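PDB 4D4Z: deoxyhypusine hydroxylase from Homo sapiens, which hydroxylates the deoxyhypusine residue of translation factor eIF5A with a two-iron centre, completing the formation of hypusine. Local coordinates for residues L58-L63 / R87-V92; E62-L67 / H94-A99; L209-V214 / P241-E246. All coordinates share one frame; numbering follows the deposited sequence.

The three contacts surround one di-iron centre from two HEAT-repeat halves of the chain. Contacts 1 and 2 follow each other along the same pair of helices, 57-70 and 90-103, with centres about 8 Å apart; contact 3 joins helices 208-221 and 241-254, its centre about 13 Å from that of contact 1 and about 15 Å from that of contact 2. Each iron draws ligands from both halves. His61 of contact 1 shares one iron with His245 and Glu246 of contact 3, His61 NE2 lying 3.1 Å from His245 NE2. His94 and Glu95 of contact 2 share the other with His212, and His94 NE2 is 3.1 Å from His212 NE2. A hydroxide bridges the irons.

Contact 1 of 3, residues L58-L63 / R87-V92; sequences LLKHEL and RQEPMV. With FE (Fe (III) ion), chain D.
In one of its two conformers, Met91 places its methyl CE over one face of the His61 imidazole, 3.3 Å from the ring centroid and 3° off the normal, a CH-pi contact that an unbranched, flexible thioether can reach. In that conformer Met91 CG stands between its backbone N and carbonyl carbon (chi1 65°), a bend at chi3 turns the methyl onto the ring, and Leu58 CD1 lies near the same methyl. The ring's rotation is fixed from its edge: His61 ND1 donates in the ring plane to a lone pair of Leu58 O at 2.9 Å, nearly straight at 171°. That leaves His61 NE2 to bind iron at 2.2 Å. Beside the histidine, Val92 CG2 packs on Lys60 CB at 3.8 Å. The lysine chain bends at chi3 and crosses Glu89 at about a right angle; Lys60 NZ meets the syn lone pair of Glu89 OE1 in a 2.9 Å salt bridge, while a water links NZ to Glu89 OE2. With an alanine here in place of the lysine, the Glu89 carboxylate would probably lose its cationic mate, and the water one of its partners. This is a junction between successive HEAT-like repeats, with a histidine ligand of the di-iron site on its inner side.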
loop_
_atom_site.group_PDB
_atom_site.type_symbol
_atom_site.label_atom_id
_atom_site.label_comp_id
_atom_site.label_asym_id
_atom_site.label_seq_id
_atom_site.Cartn_x
_atom_site.Cartn_y
_atom_site.Cartn_z
ATOM N N LEU A 58 5.919 -1.364 9.952
ATOM C CA LEU A 58 4.557 -1.550 9.491
ATOM C C LEU A 58 3.682 -0.312 9.718
ATOM O O LEU A 58 3.038 0.197 8.767
ATOM C CB LEU A 58 3.888 -2.783 10.093
ATOM C CG LEU A 58 2.533 -3.093 9.542
ATOM C CD1 LEU A 58 2.704 -3.652 8.164
ATOM C CD2 LEU A 58 1.824 -4.101 10.391
ATOM N N LEU A 59 3.707 0.207 10.934
ATOM C CA LEU A 59 2.896 1.341 11.225
ATOM C C LEU A 59 3.381 2.555 10.398
ATOM O O LEU A 59 2.573 3.287 9.795
ATOM C CB LEU A 59 2.906 1.680 12.728
ATOM C CG LEU A 59 2.103 2.919 13.135
ATOM C CD1 LEU A 59 0.637 2.736 12.853
ATOM C CD2 LEU A 59 2.290 3.166 14.637
ATOM N N LYS A 60 4.699 2.806 10.380
ATOM C CA LYS A 60 5.215 3.934 9.673
ATOM C C LYS A 60 4.822 3.961 8.195
ATOM O O LYS A 60 4.439 4.985 7.647
ATOM C CB LYS A 60 6.764 4.042 9.796
ATOM C CG LYS A 60 7.188 4.473 11.184
ATOM C CD LYS A 60 8.675 4.721 11.204
ATOM C CE LYS A 60 9.441 3.471 11.062
ATOM N NZ LYS A 60 10.910 3.739 11.081
ATOM N N HIS A 61 4.881 2.782 7.559
ATOM C CA HIS A 61 4.562 2.729 6.137
ATOM C C HIS A 61 3.050 2.994 5.915
ATOM O O HIS A 61 2.669 3.611 4.957
ATOM C CB HIS A 61 5.141 1.477 5.456
ATOM C CG HIS A 61 4.166 0.423 5.072
ATOM N ND1 HIS A 61 3.378 -0.241 5.968
ATOM C CD2 HIS A 61 3.856 -0.088 3.864
ATOM C CE1 HIS A 61 2.647 -1.135 5.344
ATOM N NE2 HIS A 61 2.914 -1.067 4.065
ATOM N N GLU A 62 2.221 2.556 6.857
ATOM C CA GLU A 62 0.773 2.810 6.749
ATOM C C GLU A 62 0.495 4.327 6.919
ATOM O O GLU A 62 -0.466 4.825 6.273
ATOM C CB GLU A 62 -0.052 2.080 7.748
ATOM C CG GLU A 62 -1.426 1.766 7.245
ATOM C CD GLU A 62 -1.417 0.585 6.254
ATOM O OE1 GLU A 62 -0.353 0.260 5.688
ATOM O OE2 GLU A 62 -2.437 -0.069 6.052
ATOM N N LEU A 63 1.279 5.034 7.750
ATOM C CA LEU A 63 1.146 6.488 7.834
ATOM C C LEU A 63 1.279 7.113 6.469
ATOM O O LEU A 63 0.490 7.930 6.022
ATOM C CB LEU A 63 2.169 7.133 8.788
ATOM C CG LEU A 63 2.253 6.562 10.133
ATOM C CD1 LEU A 63 3.507 7.216 10.786
ATOM C CD2 LEU A 63 1.045 6.817 10.972
ATOM N N ARG A 87 17.790 6.324 6.913
ATOM C CA ARG A 87 17.575 5.491 8.040
ATOM C C ARG A 87 16.181 4.864 8.097
ATOM O O ARG A 87 15.971 3.907 8.848
ATOM C CB ARG A 87 17.757 6.264 9.316
ATOM C CG ARG A 87 19.184 6.775 9.494
ATOM C CD ARG A 87 19.509 6.813 10.980
ATOM N NE ARG A 87 20.880 7.301 11.128
ATOM C CZ ARG A 87 21.396 7.680 12.276
ATOM N NH1 ARG A 87 20.675 7.587 13.397
ATOM N NH2 ARG A 87 22.641 8.148 12.285
ATOM N N GLN A 88 15.233 5.404 7.329
ATOM C CA GLN A 88 13.943 4.718 7.220
ATOM C C GLN A 88 14.047 3.430 6.440
ATOM O O GLN A 88 14.834 3.285 5.510
ATOM C CB GLN A 88 12.868 5.648 6.590
ATOM C CG GLN A 88 12.493 6.844 7.411
ATOM C CD GLN A 88 11.459 6.581 8.492
ATOM O OE1 GLN A 88 10.921 7.534 9.138
ATOM N NE2 GLN A 88 11.219 5.362 8.738
ATOM N N GLU A 89 13.296 2.416 6.833
ATOM C CA GLU A 89 13.310 1.152 6.098
ATOM C C GLU A 89 12.905 1.310 4.669
ATOM O O GLU A 89 12.084 2.197 4.317
ATOM C CB GLU A 89 12.359 0.168 6.747
ATOM C CG GLU A 89 12.735 -0.287 8.184
ATOM C CD GLU A 89 12.359 0.600 9.339
ATOM O OE1 GLU A 89 11.857 1.764 9.171
ATOM O OE2 GLU A 89 12.635 0.096 10.465
ATOM N N PRO A 90 13.414 0.466 3.779
ATOM C CA PRO A 90 12.982 0.565 2.381
ATOM C C PRO A 90 11.471 0.637 2.182
ATOM O O PRO A 90 10.989 1.413 1.334
ATOM C CB PRO A 90 13.610 -0.645 1.695
ATOM C CG PRO A 90 14.872 -0.870 2.502
ATOM C CD PRO A 90 14.465 -0.560 3.940
ATOM N N MET A 91 10.730 -0.170 2.904
ATOM C CA MET A 91 9.286 -0.183 2.654
ATOM C C MET A 91 8.640 1.129 3.089
ATOM O O MET A 91 7.604 1.478 2.520
ATOM C CB MET A 91 8.487 -1.334 3.309
ATOM C CG MET A 91 8.457 -1.318 4.836
ATOM S SD MET A 91 7.654 -2.806 5.486
ATOM C CE MET A 91 5.854 -2.618 5.390
ATOM N N VAL A 92 9.200 1.828 4.066
ATOM C CA VAL A 92 8.633 3.105 4.548
ATOM C C VAL A 92 8.986 4.207 3.513
ATOM O O VAL A 92 8.120 5.017 3.122
ATOM C CB VAL A 92 9.161 3.516 5.907
ATOM C CG1 VAL A 92 8.684 4.880 6.285
ATOM C CG2 VAL A 92 8.783 2.476 6.966
HETATM FE FE FE D . 2.509 -2.512 2.399
HETATM O O HOH W 1 11.871 1.330 12.603
HETATM O O HOH W 2 0.532 -2.579 3.058
#

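Contact 2 of 3, residues E62-L67 / H94-A99; sequences ELAYCL and HEAGEA. With FE (Fe (III) ion), chain C; OH (hydroxide ion), chain E.
Glu95 and Tyr65 run side by side across the contact, pointing the same way, while the carboxylate of Glu95 reaches on to iron. Glu95 OE1 binds the metal at 2.0 Å, His94 NE2 binds it at 2.2 Å, and the hydroxide is a further ligand, lying near the plane of the His94 ring at its edge. A carboxylate and an imidazole on consecutive residues suit an iron centre, giving it one oxygen and one nitrogen donor from a single turn. Glu95 OE2 comes to the edge of the Tyr65 ring, 3.7 Å from Tyr65 CD1, with the two planes 71° apart. Glu95 CG lies anti to its backbone N (chi1 -152°) and rests against Tyr65 N and CB before a bend at chi2 turns the carboxylate to the metal. Farther out, small residues let the backbones draw close. Ala64 CB touches Glu95 CB at 3.9 Å and Ala96 CB at 4.4 Å, and Ala99 CB lies 3.2 Å from Ala64 O. The helices belong to successive HEAT-like repeats and pack nearly parallel, at 3°, the axes of these segments approaching to 8.0 Å. Helix 208-221 brings His212 to the same iron, and the hydroxyls of Tyr65 and its Tyr216 are hydrogen-bonded. Thr126 hydrogen-bonds His94 ND1; Leu79 of helix 76-84 packs on Ala64 and Ala99, and helix 26-39 flanks Glu62 and Cys66.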
loop_
_atom_site.group_PDB
_atom_site.type_symbol
_atom_site.label_atom_id
_atom_site.label_comp_id
_atom_site.label_asym_id
_atom_site.label_seq_id
_atom_site.Cartn_x
_atom_site.Cartn_y
_atom_site.Cartn_z
ATOM N N GLU A 62 2.221 2.556 6.857
ATOM C CA GLU A 62 0.773 2.810 6.749
ATOM C C GLU A 62 0.495 4.327 6.919
ATOM O O GLU A 62 -0.466 4.825 6.273
ATOM C CB GLU A 62 -0.052 2.080 7.748
ATOM C CG GLU A 62 -1.426 1.766 7.245
ATOM C CD GLU A 62 -1.417 0.585 6.254
ATOM O OE1 GLU A 62 -0.353 0.260 5.688
ATOM O OE2 GLU A 62 -2.437 -0.069 6.052
ATOM N N LEU A 63 1.279 5.034 7.750
ATOM C CA LEU A 63 1.146 6.488 7.834
ATOM C C LEU A 63 1.279 7.113 6.469
ATOM O O LEU A 63 0.490 7.930 6.022
ATOM C CB LEU A 63 2.169 7.133 8.788
ATOM C CG LEU A 63 2.253 6.562 10.133
ATOM C CD1 LEU A 63 3.507 7.216 10.786
ATOM C CD2 LEU A 63 1.045 6.817 10.972
ATOM N N ALA A 64 2.335 6.704 5.745
ATOM C CA ALA A 64 2.554 7.230 4.421
ATOM C C ALA A 64 1.459 6.871 3.416
ATOM O O ALA A 64 1.036 7.686 2.623
ATOM C CB ALA A 64 3.913 6.751 3.873
ATOM N N TYR A 65 1.029 5.612 3.466
ATOM C CA TYR A 65 -0.050 5.141 2.598
ATOM C C TYR A 65 -1.256 6.019 2.796
ATOM O O TYR A 65 -1.824 6.527 1.809
ATOM C CB TYR A 65 -0.409 3.672 2.871
ATOM C CG TYR A 65 -1.595 3.181 2.062
ATOM C CD1 TYR A 65 -1.449 2.814 0.705
ATOM C CD2 TYR A 65 -2.848 3.094 2.639
ATOM C CE1 TYR A 65 -2.525 2.329 0.004
ATOM C CE2 TYR A 65 -3.896 2.597 1.916
ATOM C CZ TYR A 65 -3.724 2.218 0.644
ATOM O OH TYR A 65 -4.853 1.769 -0.074
ATOM N N CYS A 66 -1.594 6.263 4.069
ATOM C CA CYS A 66 -2.778 7.097 4.359
ATOM C C CYS A 66 -2.635 8.526 3.854
ATOM O O CYS A 66 -3.593 9.066 3.240
ATOM C CB CYS A 66 -3.127 7.089 5.820
ATOM S SG CYS A 66 -3.816 5.499 6.363
ATOM N N LEU A 67 -1.487 9.131 4.069
ATOM C CA LEU A 67 -1.213 10.467 3.525
ATOM C C LEU A 67 -1.345 10.516 1.991
ATOM O O LEU A 67 -1.867 11.496 1.431
ATOM C CB LEU A 67 0.099 11.023 3.996
ATOM C CG LEU A 67 0.243 11.251 5.503
ATOM C CD1 LEU A 67 1.675 11.647 5.874
ATOM C CD2 LEU A 67 -0.731 12.306 6.023
ATOM N N HIS A 94 9.626 3.674 0.285
ATOM C CA HIS A 94 8.803 3.348 -0.859
ATOM C C HIS A 94 7.390 3.907 -0.665
ATOM O O HIS A 94 6.833 4.506 -1.569
ATOM C CB HIS A 94 8.764 1.786 -1.121
ATOM C CG HIS A 94 7.383 1.252 -1.389
ATOM N ND1 HIS A 94 6.653 1.525 -2.525
ATOM C CD2 HIS A 94 6.564 0.534 -0.587
ATOM C CE1 HIS A 94 5.456 0.959 -2.421
ATOM N NE2 HIS A 94 5.379 0.374 -1.251
ATOM N N GLU A 95 6.816 3.716 0.506
ATOM C CA GLU A 95 5.418 4.077 0.659
ATOM C C GLU A 95 5.262 5.625 0.578
ATOM O O GLU A 95 4.334 6.151 0.029
ATOM C CB GLU A 95 4.854 3.502 1.958
ATOM C CG GLU A 95 3.362 3.248 1.839
ATOM C CD GLU A 95 2.985 2.158 0.830
ATOM O OE1 GLU A 95 3.594 1.035 0.865
ATOM O OE2 GLU A 95 2.173 2.462 -0.099
ATOM N N ALA A 96 6.295 6.315 1.017
ATOM C CA ALA A 96 6.304 7.813 0.981
ATOM C C ALA A 96 6.444 8.257 -0.453
ATOM O O ALA A 96 5.753 9.153 -0.863
ATOM C CB ALA A 96 7.450 8.358 1.851
ATOM N N GLY A 97 7.327 7.648 -1.275
ATOM C CA GLY A 97 7.405 7.948 -2.648
ATOM C C GLY A 97 6.136 7.737 -3.436
ATOM O O GLY A 97 5.689 8.561 -4.204
ATOM N N GLU A 98 5.553 6.579 -3.152
ATOM C CA GLU A 98 4.293 6.241 -3.804
ATOM C C GLU A 98 3.228 7.314 -3.438
ATOM O O GLU A 98 2.431 7.700 -4.333
ATOM C CB GLU A 98 3.813 4.818 -3.408
ATOM C CG GLU A 98 2.495 4.462 -4.128
ATOM C CD GLU A 98 1.972 3.042 -3.997
ATOM O OE1 GLU A 98 2.713 2.054 -3.992
ATOM O OE2 GLU A 98 0.721 2.934 -4.034
ATOM N N ALA A 99 3.199 7.705 -2.169
ATOM C CA ALA A 99 2.184 8.647 -1.640
ATOM C C ALA A 99 2.343 10.019 -2.312
ATOM O O ALA A 99 1.396 10.666 -2.621
ATOM C CB ALA A 99 2.294 8.760 -0.164
HETATM FE FE FE C . 3.697 -0.659 -0.241
HETATM O O OH E . 4.318 -1.794 1.349
#

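Contact 3 of 3, residues L209-V214 / P241-E246; sequences LFRHEV and PMVRHE. With FE (Fe (III) ion), chain D; FE (Fe (III) ion), chain C; OH (hydroxide ion), chain E.
In one of its two conformers, Met242 holds its sulfur over one face of the His212 imidazole, 3.8 Å from the ring centroid and 13° off the normal, while the two side chains cross at a slant. With its CG opposite the backbone N (chi1 -171°), the methionine extends across the helix interface, and CG itself touches His212 CD2. In the ring plane, His212 ND1 donates to a lone pair of Leu209 O at 2.9 Å, a bond that fixes the imidazole's turn and directs His212 NE2 to its iron at 2.2 Å. A histidine suits the place: its two nitrogens serve helix backbone and metal at once. Helices 208-221 and 241-254 belong to successive HEAT-like repeats and run nearly parallel here, at 6°, the axes of these segments approaching to 8.2 Å, as expected when repeats stack in a superhelix. From the next turn of helix 241-254, Glu246 CG packs against His212 O, and Glu246 OE1, lying obliquely to the His212 ring, binds the other iron at 2.0 Å together with His245 NE2. Glu246 OE2 instead receives a hydrogen bond from the water on that iron. The hydroxide bridging the metals lies at the edge of both histidine rings. Away from the irons, Val243 CG2 packs against both Arg211 CB and His212 N; Arg211 NH2 forms a salt bridge with Glu239, and NH1 a hydrogen bond to Cys205 O.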
loop_
_atom_site.group_PDB
_atom_site.type_symbol
_atom_site.label_atom_id
_atom_site.label_comp_id
_atom_site.label_asym_id
_atom_site.label_seq_id
_atom_site.Cartn_x
_atom_site.Cartn_y
_atom_site.Cartn_z
ATOM N N LEU A 209 9.179 -5.103 -5.506
ATOM C CA LEU A 209 8.093 -4.131 -5.498
ATOM C C LEU A 209 6.840 -4.594 -6.236
ATOM O O LEU A 209 5.690 -4.524 -5.727
ATOM C CB LEU A 209 8.577 -2.782 -6.098
ATOM C CG LEU A 209 7.580 -1.652 -5.835
ATOM C CD1 LEU A 209 7.603 -1.157 -4.425
ATOM C CD2 LEU A 209 7.855 -0.522 -6.791
ATOM N N PHE A 210 7.089 -5.197 -7.433
ATOM C CA PHE A 210 6.041 -5.765 -8.231
ATOM C C PHE A 210 5.257 -6.845 -7.424
ATOM O O PHE A 210 4.012 -6.841 -7.419
ATOM C CB PHE A 210 6.643 -6.352 -9.514
ATOM C CG PHE A 210 5.637 -7.049 -10.387
ATOM C CD1 PHE A 210 4.903 -6.385 -11.377
ATOM C CD2 PHE A 210 5.445 -8.395 -10.235
ATOM C CE1 PHE A 210 4.017 -7.086 -12.161
ATOM C CE2 PHE A 210 4.573 -9.124 -11.067
ATOM C CZ PHE A 210 3.807 -8.463 -11.934
ATOM N N ARG A 211 5.979 -7.756 -6.829
ATOM C CA ARG A 211 5.329 -8.883 -6.123
ATOM C C ARG A 211 4.507 -8.383 -4.917
ATOM O O ARG A 211 3.404 -8.867 -4.652
ATOM C CB ARG A 211 6.360 -9.885 -5.610
ATOM C CG ARG A 211 7.027 -10.614 -6.773
ATOM C CD ARG A 211 7.778 -11.821 -6.244
ATOM N NE ARG A 211 8.813 -11.545 -5.315
ATOM C CZ ARG A 211 10.020 -11.036 -5.585
ATOM N NH1 ARG A 211 10.365 -10.726 -6.798
ATOM N NH2 ARG A 211 10.911 -10.856 -4.644
ATOM N N HIS A 212 4.998 -7.333 -4.252
ATOM C CA HIS A 212 4.184 -6.759 -3.153
ATOM C C HIS A 212 2.940 -6.112 -3.678
ATOM O O HIS A 212 1.896 -6.159 -2.990
ATOM C CB HIS A 212 5.092 -5.847 -2.272
ATOM C CG HIS A 212 4.699 -4.391 -2.178
ATOM N ND1 HIS A 212 4.847 -3.484 -3.211
ATOM C CD2 HIS A 212 4.215 -3.679 -1.116
ATOM C CE1 HIS A 212 4.420 -2.299 -2.807
ATOM N NE2 HIS A 212 4.072 -2.379 -1.527
ATOM N N GLU A 213 2.996 -5.455 -4.826
ATOM C CA GLU A 213 1.780 -4.840 -5.415
ATOM C C GLU A 213 0.740 -5.912 -5.784
ATOM O O GLU A 213 -0.467 -5.728 -5.581
ATOM C CB GLU A 213 2.113 -3.928 -6.582
ATOM C CG GLU A 213 0.983 -2.979 -6.860
ATOM C CD GLU A 213 0.847 -1.851 -5.875
ATOM O OE1 GLU A 213 1.809 -1.484 -5.256
ATOM O OE2 GLU A 213 -0.289 -1.347 -5.619
ATOM N N VAL A 214 1.234 -7.035 -6.283
ATOM C CA VAL A 214 0.334 -8.163 -6.580
ATOM C C VAL A 214 -0.358 -8.599 -5.271
ATOM O O VAL A 214 -1.593 -8.827 -5.269
ATOM C CB VAL A 214 1.127 -9.299 -7.181
ATOM C CG1 VAL A 214 0.308 -10.595 -7.251
ATOM C CG2 VAL A 214 1.576 -8.933 -8.554
ATOM N N PRO A 241 10.787 -8.851 3.067
ATOM C CA PRO A 241 9.748 -8.725 4.094
ATOM C C PRO A 241 8.575 -7.931 3.619
ATOM O O PRO A 241 7.464 -8.169 4.114
ATOM C CB PRO A 241 10.447 -8.018 5.261
ATOM C CG PRO A 241 11.864 -8.443 5.091
ATOM C CD PRO A 241 12.115 -8.466 3.606
ATOM N N MET A 242 8.780 -6.969 2.699
ATOM C CA MET A 242 7.682 -6.188 2.159
ATOM C C MET A 242 6.661 -7.056 1.423
ATOM O O MET A 242 5.448 -6.822 1.506
ATOM C CB MET A 242 8.170 -5.091 1.217
ATOM C CG MET A 242 7.100 -4.128 0.788
ATOM S SD MET A 242 7.779 -2.911 -0.378
ATOM C CE MET A 242 9.362 -2.626 0.347
ATOM N N VAL A 243 7.131 -8.019 0.683
ATOM C CA VAL A 243 6.248 -8.905 -0.006
ATOM C C VAL A 243 5.502 -9.833 0.962
ATOM O O VAL A 243 4.308 -10.029 0.846
ATOM C CB VAL A 243 7.049 -9.778 -1.030
ATOM C CG1 VAL A 243 6.113 -10.761 -1.694
ATOM C CG2 VAL A 243 7.710 -8.872 -2.117
ATOM N N ARG A 244 6.218 -10.345 1.945
ATOM C CA ARG A 244 5.613 -11.290 2.930
ATOM C C ARG A 244 4.498 -10.574 3.717
ATOM O O ARG A 244 3.455 -11.088 3.868
ATOM C CB ARG A 244 6.686 -11.750 3.852
ATOM C CG ARG A 244 7.747 -12.579 3.125
ATOM C CD ARG A 244 8.776 -13.105 4.035
ATOM N NE ARG A 244 8.200 -14.133 4.892
ATOM C CZ ARG A 244 8.690 -14.524 6.038
ATOM N NH1 ARG A 244 9.764 -13.964 6.550
ATOM N NH2 ARG A 244 8.061 -15.447 6.744
ATOM N N HIS A 245 4.785 -9.315 4.072
ATOM C CA HIS A 245 3.784 -8.493 4.811
ATOM C C HIS A 245 2.545 -8.292 4.000
ATOM O O HIS A 245 1.422 -8.470 4.471
ATOM C CB HIS A 245 4.498 -7.190 5.244
ATOM C CG HIS A 245 3.769 -5.985 4.818
ATOM N ND1 HIS A 245 2.628 -5.573 5.485
ATOM C CD2 HIS A 245 3.977 -5.104 3.825
ATOM C CE1 HIS A 245 2.142 -4.496 4.888
ATOM N NE2 HIS A 245 2.955 -4.187 3.889
ATOM N N GLU A 246 2.652 -7.979 2.703
ATOM C CA GLU A 246 1.524 -7.682 1.918
ATOM C C GLU A 246 0.701 -8.939 1.705
ATOM O O GLU A 246 -0.560 -8.941 1.707
ATOM C CB GLU A 246 1.997 -6.996 0.613
ATOM C CG GLU A 246 1.099 -5.986 0.091
ATOM C CD GLU A 246 1.006 -4.740 0.939
ATOM O OE1 GLU A 246 2.030 -4.062 1.236
ATOM O OE2 GLU A 246 -0.165 -4.485 1.305
HETATM FE FE FE D . 2.509 -2.512 2.399
HETATM FE FE FE C . 3.697 -0.659 -0.241
HETATM O O OH E . 4.318 -1.794 1.349
HETATM O O HOH W 2 0.532 -2.579 3.058
#